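Local coordinates for phosphotriesterase homology protein (PDB 1BF6) that hydrolyses phosphorylated glyceryl acetates and related esters, along with aromatic acetates and propionates, using two zinc ions bound in each subunit, at residues A[40-44]-A[45-49]; A[169-173]-A[174-178]; A[190-193]-A[194-198]; A[276-279]-A[280-284]. All blocks are in the same frame, centred on the assembly; numbering follows the deposited sequence.

Interaction 1 of 4, residues A[40-44]-A[45-49]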
loop_
_atom_site.group_PDB
_atom_site.type_symbol
_atom_site.label_atom_id
_atom_site.label_comp_id
_atom_site.label_asym_id
_atom_site.label_seq_id
_atom_site.Cartn_x
_atom_site.Cartn_y
_atom_site.Cartn_z
ATOM N N ASN A 40 4.240 -16.668 7.895
ATOM C CA ASN A 40 5.249 -17.339 8.715
ATOM C C ASN A 40 6.621 -17.204 8.046
ATOM O O ASN A 40 7.628 -16.990 8.723
ATOM C CB ASN A 40 4.908 -18.819 8.917
ATOM C CG ASN A 40 3.747 -19.032 9.869
ATOM O OD1 ASN A 40 3.074 -20.064 9.822
ATOM N ND2 ASN A 40 3.522 -18.078 10.754
ATOM N N ASP A 41 6.654 -17.299 6.714
ATOM C CA ASP A 41 7.904 -17.155 5.958
ATOM C C ASP A 41 8.438 -15.729 6.130
ATOM O O ASP A 41 9.643 -15.511 6.271
ATOM C CB ASP A 41 7.680 -17.422 4.460
ATOM C CG ASP A 41 7.278 -18.866 4.155
ATOM O OD1 ASP A 41 7.224 -19.709 5.080
ATOM O OD2 ASP A 41 6.998 -19.145 2.970
ATOM N N LEU A 42 7.532 -14.756 6.084
ATOM C CA LEU A 42 7.919 -13.364 6.261
ATOM C C LEU A 42 8.522 -13.156 7.656
ATOM O O LEU A 42 9.531 -12.467 7.800
ATOM C CB LEU A 42 6.710 -12.435 6.084
ATOM C CG LEU A 42 6.196 -12.136 4.676
ATOM C CD1 LEU A 42 4.984 -11.200 4.789
ATOM C CD2 LEU A 42 7.283 -11.508 3.823
ATOM N N MET A 43 7.899 -13.763 8.661
ATOM C CA MET A 43 8.333 -13.656 10.058
ATOM C C MET A 43 9.780 -14.139 10.232
ATOM O O MET A 43 10.553 -13.534 10.978
ATOM C CB MET A 43 7.403 -14.478 10.973
ATOM C CG MET A 43 5.940 -14.009 11.065
ATOM S SD MET A 43 5.721 -12.608 12.152
ATOM C CE MET A 43 5.592 -13.412 13.719
ATOM N N THR A 44 10.160 -15.202 9.521
ATOM C CA THR A 44 11.529 -15.733 9.633
ATOM C C THR A 44 12.589 -14.768 9.072
ATOM O O THR A 44 13.761 -14.814 9.466
ATOM C CB THR A 44 11.655 -17.150 8.981
ATOM O OG1 THR A 44 11.880 -17.002 7.573
ATOM C CG2 THR A 44 10.372 -17.953 9.164
ATOM N N ARG A 45 12.173 -13.876 8.178
ATOM C CA ARG A 45 13.080 -12.904 7.576
ATOM C C ARG A 45 13.012 -11.533 8.266
ATOM O O ARG A 45 13.440 -10.528 7.691
ATOM C CB ARG A 45 12.774 -12.713 6.091
ATOM C CG ARG A 45 12.728 -13.969 5.265
ATOM C CD ARG A 45 14.101 -14.548 4.998
ATOM N NE ARG A 45 13.956 -15.749 4.184
ATOM C CZ ARG A 45 14.679 -16.852 4.324
ATOM N NH1 ARG A 45 15.632 -16.925 5.249
ATOM N NH2 ARG A 45 14.403 -17.906 3.575
ATOM N N GLY A 46 12.415 -11.497 9.454
ATOM C CA GLY A 46 12.344 -10.260 10.224
ATOM C C GLY A 46 11.149 -9.341 10.051
ATOM O O GLY A 46 11.110 -8.253 10.639
ATOM N N VAL A 47 10.192 -9.742 9.221
ATOM C CA VAL A 47 8.996 -8.927 9.005
ATOM C C VAL A 47 8.057 -9.090 10.182
ATOM O O VAL A 47 7.801 -10.213 10.632
ATOM C CB VAL A 47 8.250 -9.323 7.700
ATOM C CG1 VAL A 47 6.928 -8.511 7.566
ATOM C CG2 VAL A 47 9.146 -9.054 6.489
ATOM N N ARG A 48 7.526 -7.974 10.676
ATOM C CA ARG A 48 6.597 -8.021 11.794
ATOM C C ARG A 48 5.243 -7.359 11.471
ATOM O O ARG A 48 4.235 -7.707 12.078
ATOM C CB ARG A 48 7.228 -7.382 13.043
ATOM C CG ARG A 48 8.404 -8.174 13.614
ATOM C CD ARG A 48 7.924 -9.508 14.174
ATOM N NE ARG A 48 9.011 -10.317 14.731
ATOM C CZ ARG A 48 9.710 -11.227 14.052
ATOM N NH1 ARG A 48 9.456 -11.469 12.770
ATOM N NH2 ARG A 48 10.678 -11.892 14.658
ATOM N N ASN A 49 5.234 -6.463 10.484
ATOM C CA ASN A 49 4.012 -5.732 10.087
ATOM C C ASN A 49 3.729 -5.750 8.587
ATOM O O ASN A 49 4.643 -5.649 7.771
ATOM C CB ASN A 49 4.120 -4.255 10.498
ATOM C CG ASN A 49 4.717 -4.073 11.879
ATOM O OD1 ASN A 49 4.065 -4.325 12.890
ATOM N ND2 ASN A 49 5.982 -3.670 11.921
HETATM O O HOH W 1 12.274 -14.088 13.449
#
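Two backbone carbonyls of the last helical turn, Leu42 O and Met43 O, take most of the hydrogen bonds sent back by residues 45-48. Leu42 O accepts from Val47 N at 3.1 Å and from Arg45 N at 3.0 Å. The two donors come from opposite faces of the carbonyl plane. Met43 O accepts from Gly46 N at 3.2 Å and from Arg48 NH1 at 2.9 Å. The arginine bond is nearly straight (163°) and lies in the carbonyl plane, on a lone pair. Water 1 donates to Met43 O and accepts from Arg48 NH2. Arg48 NH1 also donates to Val47 O, which holds the guanidinium in place.

The pattern is a Schellman motif. Gly46 is its C-prime residue, with the positive phi (91°) that suits glycine. The motif ends helix 32-44 and turns the chain into strand 47-52 of the barrel wall.

Apolar contact follows the same turn. Leu42 CB meets Val47 CB at 3.8 Å, and both side chains rest on Leu9 of strand 7-12. Met43 bends at chi2 (-79°) and again at chi3, which brings SD to 3.5 Å from Val47 O and CE over a face of the Arg48 guanidinium. At the outer side Thr44 OG1 donates to Asp41 O at 3.0 Å and lies over one face of the Arg45 guanidinium. Arg45 also touches Leu261 and Thr262 of helix 259-270.

Interaction 2 of 4, residues A[169-173]-A[174-178]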
loop_
_atom_site.group_PDB
_atom_site.type_symbol
_atom_site.label_atom_id
_atom_site.label_comp_id
_atom_site.label_asym_id
_atom_site.label_seq_id
_atom_site.Cartn_x
_atom_site.Cartn_y
_atom_site.Cartn_z
ATOM N N ALA A 169 -1.072 17.538 -4.899
ATOM C CA ALA A 169 -1.576 18.906 -5.034
ATOM C C ALA A 169 -3.030 18.982 -4.542
ATOM O O ALA A 169 -3.412 19.927 -3.846
ATOM C CB ALA A 169 -1.485 19.359 -6.488
ATOM N N LEU A 170 -3.827 17.972 -4.892
ATOM C CA LEU A 170 -5.229 17.908 -4.465
ATOM C C LEU A 170 -5.335 17.769 -2.936
ATOM O O LEU A 170 -6.095 18.495 -2.271
ATOM C CB LEU A 170 -5.941 16.729 -5.148
ATOM C CG LEU A 170 -7.445 16.561 -4.895
ATOM C CD1 LEU A 170 -8.197 17.792 -5.412
ATOM C CD2 LEU A 170 -7.961 15.314 -5.598
ATOM N N LEU A 171 -4.553 16.853 -2.376
ATOM C CA LEU A 171 -4.578 16.627 -0.940
ATOM C C LEU A 171 -4.084 17.847 -0.156
ATOM O O LEU A 171 -4.691 18.232 0.838
ATOM C CB LEU A 171 -3.787 15.366 -0.582
ATOM C CG LEU A 171 -4.407 14.051 -1.077
ATOM C CD1 LEU A 171 -3.435 12.899 -0.851
ATOM C CD2 LEU A 171 -5.730 13.781 -0.360
ATOM N N GLN A 172 -3.017 18.473 -0.638
ATOM C CA GLN A 172 -2.464 19.659 0.007
ATOM C C GLN A 172 -3.431 20.850 -0.069
ATOM O O GLN A 172 -3.552 21.612 0.884
ATOM C CB GLN A 172 -1.121 20.024 -0.616
ATOM C CG GLN A 172 -0.528 21.299 -0.058
ATOM C CD GLN A 172 0.906 21.497 -0.474
ATOM O OE1 GLN A 172 1.200 21.731 -1.647
ATOM N NE2 GLN A 172 1.816 21.389 0.488
ATOM N N ALA A 173 -4.123 20.997 -1.193
ATOM C CA ALA A 173 -5.095 22.079 -1.357
ATOM C C ALA A 173 -6.218 21.904 -0.327
ATOM O O ALA A 173 -6.905 22.869 0.039
ATOM C CB ALA A 173 -5.667 22.076 -2.778
ATOM N N HIS A 174 -6.413 20.670 0.131
ATOM C CA HIS A 174 -7.432 20.398 1.127
ATOM C C HIS A 174 -6.903 20.279 2.559
ATOM O O HIS A 174 -7.510 19.644 3.420
ATOM C CB HIS A 174 -8.300 19.208 0.708
ATOM C CG HIS A 174 -9.245 19.536 -0.406
ATOM N ND1 HIS A 174 -8.845 19.602 -1.725
ATOM C CD2 HIS A 174 -10.546 19.912 -0.391
ATOM C CE1 HIS A 174 -9.854 20.011 -2.472
ATOM N NE2 HIS A 174 -10.897 20.206 -1.686
ATOM N N GLY A 175 -5.759 20.915 2.803
ATOM C CA GLY A 175 -5.178 20.945 4.138
ATOM C C GLY A 175 -4.369 19.783 4.672
ATOM O O GLY A 175 -4.032 19.772 5.864
ATOM N N VAL A 176 -4.043 18.810 3.820
ATOM C CA VAL A 176 -3.266 17.657 4.270
ATOM C C VAL A 176 -1.760 17.938 4.279
ATOM O O VAL A 176 -1.231 18.503 3.323
ATOM C CB VAL A 176 -3.557 16.406 3.389
ATOM C CG1 VAL A 176 -2.718 15.217 3.847
ATOM C CG2 VAL A 176 -5.045 16.064 3.442
ATOM N N ASP A 177 -1.108 17.608 5.397
ATOM C CA ASP A 177 0.347 17.749 5.560
ATOM C C ASP A 177 0.884 16.580 4.719
ATOM O O ASP A 177 0.666 15.421 5.086
ATOM C CB ASP A 177 0.717 17.538 7.032
ATOM C CG ASP A 177 2.210 17.724 7.313
ATOM O OD1 ASP A 177 3.051 17.408 6.447
ATOM O OD2 ASP A 177 2.549 18.175 8.430
ATOM N N LEU A 178 1.559 16.884 3.607
ATOM C CA LEU A 178 2.053 15.842 2.701
ATOM C C LEU A 178 2.985 14.789 3.291
ATOM O O LEU A 178 3.155 13.711 2.700
ATOM C CB LEU A 178 2.622 16.443 1.410
ATOM C CG LEU A 178 1.648 17.277 0.560
ATOM C CD1 LEU A 178 2.309 17.729 -0.728
ATOM C CD2 LEU A 178 0.384 16.488 0.261
HETATM O O HOH W 2 2.466 19.600 3.268
#
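Leu170 O is gripped twice by His174, by the ring and by the backbone. His174 ND1 donates to Leu170 O at 3.0 Å, with an N-H...O angle of 162°. The oxygen lies at the ring edge, close to the ring plane. The second bond, from His174 N to the same Leu170 O, is weak at 3.3 Å. The ring bond needs a proton on ND1, and the ring turns its edge back to the last turn of helix 164-173. It reaches the carbonyl because CG stands beside the backbone N, anti to the carbonyl carbon (chi1 -73°). Leu170 CD1 adds an apolar touch to His174 CE1 at 4.0 Å.

The backbone forms a Schellman motif that ends helix 164-173. Val176 N donates to Leu171 O at 3.1 Å, and Gly175 N donates to Gln172 O at 3.0 Å. Gly175 is the C-prime residue, with phi 81°. Gly175 and Asp177 both belong to an experimentally defined beta-D-glucose site, so the turn that closes the helix also supplies part of that site. The His174 carbonyl accepts from Asn148, which also binds beta-D-glucose.

Apolar contacts line the inner side. Leu171 CB meets Val176 CB at 4.1 Å, and both residues touch Val181 of strand 181-183. Val176 also packs on Ala144 and His147 of helix 134-150. Further along, the side chains of Leu178 and Gln172 cross at about a right angle. Leu178 CD2 lies 3.9 Å from Gln172 CB, and Leu178 CD1 lies near the Gln172 side-chain amide. Water 2 accepts from Leu178 N at 2.9 Å and, weakly, from Gln172 NE2.

Interaction 3 of 4, residues A[190-193]-A[194-198]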
loop_
_atom_site.group_PDB
_atom_site.type_symbol
_atom_site.label_atom_id
_atom_site.label_comp_id
_atom_site.label_asym_id
_atom_site.label_seq_id
_atom_site.Cartn_x
_atom_site.Cartn_y
_atom_site.Cartn_z
ATOM N N ASP A 190 10.131 4.434 -15.770
ATOM C CA ASP A 190 11.235 5.333 -15.435
ATOM C C ASP A 190 10.454 6.539 -14.930
ATOM O O ASP A 190 9.786 7.223 -15.705
ATOM C CB ASP A 190 12.062 5.687 -16.684
ATOM C CG ASP A 190 12.872 4.489 -17.231
ATOM O OD1 ASP A 190 12.946 3.442 -16.557
ATOM O OD2 ASP A 190 13.442 4.600 -18.343
ATOM N N ASN A 191 10.522 6.765 -13.625
ATOM C CA ASN A 191 9.727 7.807 -12.983
ATOM C C ASN A 191 10.531 8.697 -12.018
ATOM O O ASN A 191 9.959 9.314 -11.116
ATOM C CB ASN A 191 8.619 7.053 -12.220
ATOM C CG ASN A 191 7.403 7.913 -11.884
ATOM O OD1 ASN A 191 6.674 7.597 -10.945
ATOM N ND2 ASN A 191 7.149 8.950 -12.672
ATOM N N LEU A 192 11.840 8.808 -12.233
ATOM C CA LEU A 192 12.683 9.600 -11.332
ATOM C C LEU A 192 12.295 11.070 -11.174
ATOM O O LEU A 192 12.205 11.566 -10.054
ATOM C CB LEU A 192 14.165 9.481 -11.716
ATOM C CG LEU A 192 15.149 9.932 -10.638
ATOM C CD1 LEU A 192 14.913 9.158 -9.346
ATOM C CD2 LEU A 192 16.568 9.731 -11.134
ATOM N N ASP A 193 12.030 11.755 -12.280
ATOM C CA ASP A 193 11.673 13.170 -12.203
ATOM C C ASP A 193 10.498 13.403 -11.281
ATOM O O ASP A 193 10.606 14.177 -10.332
ATOM C CB ASP A 193 11.402 13.748 -13.586
ATOM C CG ASP A 193 12.650 13.798 -14.439
ATOM O OD1 ASP A 193 13.736 14.119 -13.896
ATOM O OD2 ASP A 193 12.554 13.505 -15.650
ATOM N N ASN A 194 9.407 12.680 -11.518
ATOM C CA ASN A 194 8.221 12.814 -10.684
ATOM C C ASN A 194 8.508 12.442 -9.231
ATOM O O ASN A 194 8.047 13.110 -8.318
ATOM C CB ASN A 194 7.087 11.932 -11.204
ATOM C CG ASN A 194 6.419 12.479 -12.463
ATOM O OD1 ASN A 194 5.679 11.751 -13.126
ATOM N ND2 ASN A 194 6.670 13.745 -12.796
ATOM N N ILE A 195 9.247 11.354 -9.018
ATOM C CA ILE A 195 9.559 10.907 -7.666
ATOM C C ILE A 195 10.328 11.970 -6.878
ATOM O O ILE A 195 10.023 12.216 -5.712
ATOM C CB ILE A 195 10.328 9.545 -7.680
ATOM C CG1 ILE A 195 9.376 8.415 -8.073
ATOM C CG2 ILE A 195 10.924 9.231 -6.307
ATOM C CD1 ILE A 195 10.059 7.086 -8.230
ATOM N N LEU A 196 11.309 12.605 -7.518
ATOM C CA LEU A 196 12.109 13.639 -6.860
ATOM C C LEU A 196 11.225 14.830 -6.467
ATOM O O LEU A 196 11.361 15.391 -5.371
ATOM C CB LEU A 196 13.249 14.091 -7.777
ATOM C CG LEU A 196 14.323 13.027 -8.028
ATOM C CD1 LEU A 196 15.313 13.538 -9.049
ATOM C CD2 LEU A 196 15.009 12.668 -6.719
ATOM N N LYS A 197 10.280 15.168 -7.342
ATOM C CA LYS A 197 9.353 16.264 -7.085
ATOM C C LYS A 197 8.423 15.920 -5.935
ATOM O O LYS A 197 8.210 16.742 -5.037
ATOM C CB LYS A 197 8.569 16.610 -8.355
ATOM C CG LYS A 197 9.457 17.251 -9.414
ATOM C CD LYS A 197 8.738 17.515 -10.723
ATOM C CE LYS A 197 9.682 18.134 -11.742
ATOM N NZ LYS A 197 9.010 18.304 -13.061
ATOM N N MET A 198 7.919 14.688 -5.918
ATOM C CA MET A 198 7.025 14.260 -4.846
ATOM C C MET A 198 7.727 14.306 -3.501
ATOM O O MET A 198 7.163 14.789 -2.513
ATOM C CB MET A 198 6.465 12.853 -5.109
ATOM C CG MET A 198 5.529 12.789 -6.307
ATOM S SD MET A 198 4.780 11.177 -6.527
ATOM C CE MET A 198 5.916 10.437 -7.657
HETATM O O HOH W 3 8.868 10.937 -14.010
#
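Asn191 lays its amide against the side chain of Asn194, one turn on, with the two amide planes almost perpendicular (86°). Asn191 ND2 is 3.3 Å from Asn194 CB and gives a weak hydrogen bond to Asn194 OD1 at 3.2 Å. The other end of the amide, OD1, faces Ile195 CG1. A chi1 of -160° sets CG of Asn191 anti to the backbone N and brings the amide end in beside Asn194 and Ile195.

Asn191 is the N-cap residue of helix 192-200, but its side chain makes no capping bond. Water 3 does part of that work, accepting from Asn194 N at 3.1 Å and from Asn191 ND2 at 2.9 Å. The regular bonds begin with Ile195 N to Asn191 O at 3.0 Å and continue with Leu196 N to Leu192 O.

Leu192 CG meets Leu196 CD1 at 3.9 Å, and both leucines lean on Leu228 of helix 218-230. Ile195 faces Val205 and Phe207 of strand 204-207. The helix is the crossover of a beta-alpha-beta unit between strands 181-183 and 204-207.

The side-chain amides add just a weak, loose link to the first turn, so this helix start rests partly on solvent.

Interaction 4 of 4, residues A[276-279]-A[280-284]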
loop_
_atom_site.group_PDB
_atom_site.type_symbol
_atom_site.label_atom_id
_atom_site.label_comp_id
_atom_site.label_asym_id
_atom_site.label_seq_id
_atom_site.Cartn_x
_atom_site.Cartn_y
_atom_site.Cartn_z
ATOM N N ALA A 276 22.125 -1.154 6.489
ATOM C CA ALA A 276 21.565 0.010 7.177
ATOM C C ALA A 276 20.650 0.746 6.196
ATOM O O ALA A 276 19.584 1.207 6.586
ATOM C CB ALA A 276 22.677 0.939 7.649
ATOM N N ASP A 277 21.099 0.889 4.945
ATOM C CA ASP A 277 20.307 1.537 3.883
ATOM C C ASP A 277 18.979 0.772 3.750
ATOM O O ASP A 277 17.904 1.369 3.653
ATOM C CB ASP A 277 21.010 1.465 2.516
ATOM C CG ASP A 277 22.224 2.378 2.396
ATOM O OD1 ASP A 277 22.275 3.450 3.035
ATOM O OD2 ASP A 277 23.135 2.013 1.617
ATOM N N VAL A 278 19.073 -0.555 3.720
ATOM C CA VAL A 278 17.898 -1.413 3.608
ATOM C C VAL A 278 16.960 -1.204 4.803
ATOM O O VAL A 278 15.753 -1.028 4.631
ATOM C CB VAL A 278 18.309 -2.921 3.539
ATOM C CG1 VAL A 278 17.074 -3.832 3.630
ATOM C CG2 VAL A 278 19.106 -3.203 2.265
ATOM N N ASP A 279 17.528 -1.183 6.009
ATOM C CA ASP A 279 16.734 -1.025 7.231
ATOM C C ASP A 279 16.021 0.326 7.334
ATOM O O ASP A 279 14.990 0.429 7.988
ATOM C CB ASP A 279 17.575 -1.332 8.487
ATOM C CG ASP A 279 17.957 -2.821 8.597
ATOM O OD1 ASP A 279 17.503 -3.628 7.754
ATOM O OD2 ASP A 279 18.696 -3.193 9.537
ATOM N N VAL A 280 16.555 1.346 6.671
ATOM C CA VAL A 280 15.910 2.657 6.676
ATOM C C VAL A 280 14.553 2.507 5.961
ATOM O O VAL A 280 13.511 2.924 6.486
ATOM C CB VAL A 280 16.768 3.723 5.958
ATOM C CG1 VAL A 280 15.943 4.971 5.659
ATOM C CG2 VAL A 280 17.946 4.109 6.832
ATOM N N MET A 281 14.566 1.851 4.799
ATOM C CA MET A 281 13.338 1.665 4.027
ATOM C C MET A 281 12.368 0.659 4.634
ATOM O O MET A 281 11.168 0.934 4.717
ATOM C CB MET A 281 13.661 1.282 2.579
ATOM C CG MET A 281 14.540 2.292 1.837
ATOM S SD MET A 281 14.964 1.762 0.157
ATOM C CE MET A 281 16.322 0.628 0.477
ATOM N N LEU A 282 12.882 -0.477 5.110
ATOM C CA LEU A 282 12.035 -1.526 5.679
ATOM C C LEU A 282 11.604 -1.423 7.136
ATOM O O LEU A 282 10.576 -1.985 7.512
ATOM C CB LEU A 282 12.662 -2.909 5.446
ATOM C CG LEU A 282 12.722 -3.442 4.011
ATOM C CD1 LEU A 282 13.388 -4.832 4.021
ATOM C CD2 LEU A 282 11.308 -3.533 3.424
ATOM N N ARG A 283 12.395 -0.750 7.971
ATOM C CA ARG A 283 12.050 -0.639 9.381
ATOM C C ARG A 283 11.854 0.792 9.873
ATOM O O ARG A 283 10.810 1.108 10.443
ATOM C CB ARG A 283 13.098 -1.349 10.259
ATOM C CG ARG A 283 12.809 -1.301 11.767
ATOM C CD ARG A 283 14.070 -1.544 12.602
ATOM N NE ARG A 283 14.641 -2.856 12.310
ATOM C CZ ARG A 283 15.926 -3.102 12.044
ATOM N NH1 ARG A 283 16.831 -2.125 12.039
ATOM N NH2 ARG A 283 16.294 -4.338 11.718
ATOM N N GLU A 284 12.847 1.652 9.653
ATOM C CA GLU A 284 12.771 3.027 10.137
ATOM C C GLU A 284 11.601 3.814 9.567
ATOM O O GLU A 284 10.735 4.281 10.314
ATOM C CB GLU A 284 14.075 3.770 9.875
ATOM C CG GLU A 284 15.274 3.171 10.594
ATOM C CD GLU A 284 16.484 4.100 10.607
ATOM O OE1 GLU A 284 16.319 5.324 10.368
ATOM O OE2 GLU A 284 17.604 3.605 10.871
HETATM O O HOH W 4 19.211 1.953 9.071
#
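Asp279 and Arg283, both known to bind beta-D-glucose, form a salt bridge one turn apart on helix 275-289. Asp279 OD2 lies 3.3 Å from Arg283 NH1, and the bond is weak and bent (125°). The carboxylate and guanidinium planes stand 64° apart, so the groups do not meet as a flat pair. Arg283 comes alongside because its chain bends at chi3 (-60°). Each group has further partners. Asp279 OD1 accepts from Tyr7 OH and Gln275 NE2, and Arg283 NE gives a weak bond to Thr5 O.

Asp279 O is held by two N-H groups, Arg283 N at 2.9 Å and Glu284 N at 3.0 Å. The Glu284 bond is in the carbonyl plane, while the Arg283 bond comes from above it. The Glu284 bond, from five residues on, belongs to a wider pi-type turn at 280-284.

Upstream, Leu282 N donates to Val278 O at 3.0 Å. Val280 N donates to Ala276 O at 3.0 Å and only weakly to Asp277 O. Water 4 donates to Ala276 O at 2.6 Å and to Glu284 OE2 at 2.9 Å, so it spans two turns. Asp277 turns to Arg229 for a salt bridge.

Val278 CG1 packs beside Leu282 CD1 at 3.8 Å, and both side chains face helix 259-270. Leu282 continues to Tyr7 of strand 7-12 and Leu239 of strand 237-239, and Met281 reaches Val237.

Overall arrangement
All four contacts are local. They lie in the helical layer of one TIM barrel and, in interaction 1, where it joins the strands. Interactions 1 and 2 close helices with the same motif, on opposite sides of the chain's centre, their own centres 34 Å apart. Interactions 1 and 4 are neighbours, with nearest atoms about 6 Å apart; Tyr7 touches Val47 in one and Leu282 in the other. Interactions 2 and 3 also have nearest atoms about 6 Å apart. Interactions 2 and 4 each hold residues that bind beta-D-glucose, but their nearest atoms are about 14 Å apart, so they probably do not meet the same sugar. The zinc site is deeper: the side chain of Asn191 is about 8 Å from that of His185.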